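Chorismate synthase (Aquifex aeolicus, PDB 1Q1L) probably catalyses the last step of chorismate biosynthesis, the FMNH2-dependent anti-1,4-elimination of phosphate from 5-enolpyruvylshikimate-3-phosphate to give chorismate. Local coordinates at residues A[201-206]-A[359-364]. Sequence-based numbering, arbitrary orientation.
Sequences ELRIPF and ASVVGE
R203 carries the whole loop side of this buried contact and meets S360, V361 and E364 on one face of helix 356-379. R203 NE donates to S360 OG over 3.3 Å, at an N-H...O angle of 153°. The hydroxyl oxygen lies at the edge of the guanidinium, close to its plane. NH2 also donates to S360 OG, so the oxygen sits in the fork of the two N-H groups; the position of NH2 is less certain. S360 OG is also hydrogen-bonded to P357 O, one turn back on the helix.

The ionic part is looser. E364 OE2 is 3.3 Å from R203 NH2, a salt bridge resting on the same uncertain atom, and well out of the guanidinium plane. The two flat groups are turned 74° apart, and no N-H points at the carboxylate. E364 has other partners: OE2 is hydrogen-bonded to S165 OG, and OE1 forms salt bridges with K153 and R46. R203 NH1 pairs with E198.

Van der Waals contact is slight. V361 CG2 comes within 4.2 Å of R203 NE, the two side chains crossing at about a right angle. Bends at chi2 (-115°) and chi3 (-45°) of R203 turn the guanidinium edge to the serine.

Replacing R203 by an alanine removes the guanidinium, which would probably leave S360 OG without these donors and E198 without this positive partner, though E364 would keep K153 and R46. Within the beta-alpha-beta sandwich, the contact joins the loop between helices 187-197 and 210-221 to helix 356-379. The V361 side chain is about 4 Å from that of R47, a predicted NADP(+)-binding residue. The chemistry implies a buried arginine whose direction S360 and E198 probably fix, with E364 probably adding to the charge balance.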
loop_
_atom_site.group_PDB
_atom_site.type_symbol
_atom_site.label_atom_id
_atom_site.label_comp_id
_atom_site.label_asym_id
_atom_site.label_seq_id
_atom_site.Cartn_x
_atom_site.Cartn_y
_atom_site.Cartn_z
ATOM N N GLU A 201 38.140 -13.047 -6.094
ATOM C CA GLU A 201 38.246 -12.001 -5.091
ATOM C C GLU A 201 37.444 -10.788 -5.549
ATOM O O GLU A 201 37.196 -9.868 -4.772
ATOM C CB GLU A 201 39.717 -11.626 -4.892
ATOM C CG GLU A 201 39.972 -10.733 -3.695
ATOM C CD GLU A 201 41.452 -10.555 -3.416
ATOM O OE1 GLU A 201 42.168 -10.058 -4.310
ATOM O OE2 GLU A 201 41.900 -10.912 -2.304
ATOM N N LEU A 202 37.038 -10.803 -6.817
ATOM C CA LEU A 202 36.260 -9.717 -7.406
ATOM C C LEU A 202 34.945 -10.254 -7.972
ATOM O O LEU A 202 34.219 -9.546 -8.672
ATOM C CB LEU A 202 37.060 -9.048 -8.526
ATOM C CG LEU A 202 38.376 -8.364 -8.134
ATOM C CD1 LEU A 202 39.209 -8.126 -9.380
ATOM C CD2 LEU A 202 38.091 -7.051 -7.411
ATOM N N ARG A 203 34.653 -11.515 -7.672
ATOM C CA ARG A 203 33.434 -12.167 -8.138
ATOM C C ARG A 203 33.289 -12.156 -9.659
ATOM O O ARG A 203 32.174 -12.032 -10.187
ATOM C CB ARG A 203 32.197 -11.529 -7.490
ATOM C CG ARG A 203 32.063 -11.744 -5.971
ATOM C CD ARG A 203 30.837 -12.598 -5.655
ATOM N NE ARG A 203 29.708 -12.119 -6.437
ATOM C CZ ARG A 203 28.841 -12.890 -7.075
ATOM N NH1 ARG A 203 28.937 -14.212 -7.032
ATOM N NH2 ARG A 203 27.890 -12.326 -7.797
ATOM N N ILE A 204 34.412 -12.269 -10.366
ATOM C CA ILE A 204 34.375 -12.333 -11.822
ATOM C C ILE A 204 34.315 -13.819 -12.185
ATOM O O ILE A 204 34.887 -14.657 -11.492
ATOM C CB ILE A 204 35.617 -11.670 -12.473
ATOM C CG1 ILE A 204 36.897 -12.177 -11.811
ATOM C CG2 ILE A 204 35.511 -10.157 -12.370
ATOM C CD1 ILE A 204 38.166 -11.613 -12.435
ATOM N N PRO A 205 33.603 -14.163 -13.267
ATOM C CA PRO A 205 33.434 -15.536 -13.748
ATOM C C PRO A 205 34.713 -16.317 -14.081
ATOM O O PRO A 205 34.660 -17.527 -14.274
ATOM C CB PRO A 205 32.549 -15.359 -14.981
ATOM C CG PRO A 205 31.820 -14.105 -14.711
ATOM C CD PRO A 205 32.878 -13.226 -14.137
ATOM N N PHE A 206 35.851 -15.633 -14.162
ATOM C CA PHE A 206 37.112 -16.303 -14.481
ATOM C C PHE A 206 38.201 -15.888 -13.501
ATOM O O PHE A 206 38.978 -14.973 -13.772
ATOM C CB PHE A 206 37.535 -15.971 -15.916
ATOM C CG PHE A 206 36.494 -16.315 -16.946
ATOM C CD1 PHE A 206 35.404 -15.479 -17.161
ATOM C CD2 PHE A 206 36.580 -17.497 -17.672
ATOM C CE1 PHE A 206 34.414 -15.815 -18.080
ATOM C CE2 PHE A 206 35.594 -17.843 -18.595
ATOM C CZ PHE A 206 34.509 -17.000 -18.797
ATOM N N ALA A 359 28.083 -5.065 -4.441
ATOM C CA ALA A 359 26.851 -4.651 -5.097
ATOM C C ALA A 359 26.137 -5.845 -5.698
ATOM O O ALA A 359 24.937 -6.028 -5.494
ATOM C CB ALA A 359 27.144 -3.617 -6.179
ATOM N N SER A 360 26.879 -6.669 -6.431
ATOM C CA SER A 360 26.293 -7.840 -7.062
ATOM C C SER A 360 25.608 -8.744 -6.038
ATOM O O SER A 360 24.575 -9.339 -6.331
ATOM C CB SER A 360 27.358 -8.631 -7.829
ATOM O OG SER A 360 28.308 -9.202 -6.949
ATOM N N VAL A 361 26.170 -8.848 -4.840
ATOM C CA VAL A 361 25.562 -9.693 -3.816
ATOM C C VAL A 361 24.249 -9.075 -3.323
ATOM O O VAL A 361 23.301 -9.788 -2.995
ATOM C CB VAL A 361 26.511 -9.905 -2.614
ATOM C CG1 VAL A 361 25.780 -10.664 -1.504
ATOM C CG2 VAL A 361 27.751 -10.684 -3.061
ATOM N N VAL A 362 24.202 -7.748 -3.264
ATOM C CA VAL A 362 22.992 -7.051 -2.842
ATOM C C VAL A 362 21.976 -7.208 -3.975
ATOM O O VAL A 362 20.765 -7.293 -3.744
ATOM C CB VAL A 362 23.271 -5.551 -2.602
ATOM C CG1 VAL A 362 21.976 -4.823 -2.248
ATOM C CG2 VAL A 362 24.301 -5.389 -1.480
ATOM N N GLY A 363 22.482 -7.264 -5.206
ATOM C CA GLY A 363 21.599 -7.422 -6.351
ATOM C C GLY A 363 20.857 -8.741 -6.278
ATOM O O GLY A 363 19.682 -8.826 -6.648
ATOM N N GLU A 364 21.542 -9.777 -5.805
ATOM C CA GLU A 364 20.941 -11.095 -5.677
ATOM C C GLU A 364 19.833 -11.023 -4.632
ATOM O O GLU A 364 18.760 -11.590 -4.805
ATOM C CB GLU A 364 21.982 -12.118 -5.227
ATOM C CG GLU A 364 23.078 -12.425 -6.226
ATOM C CD GLU A 364 24.137 -13.348 -5.637
ATOM O OE1 GLU A 364 23.839 -14.019 -4.620
ATOM O OE2 GLU A 364 25.257 -13.403 -6.195
#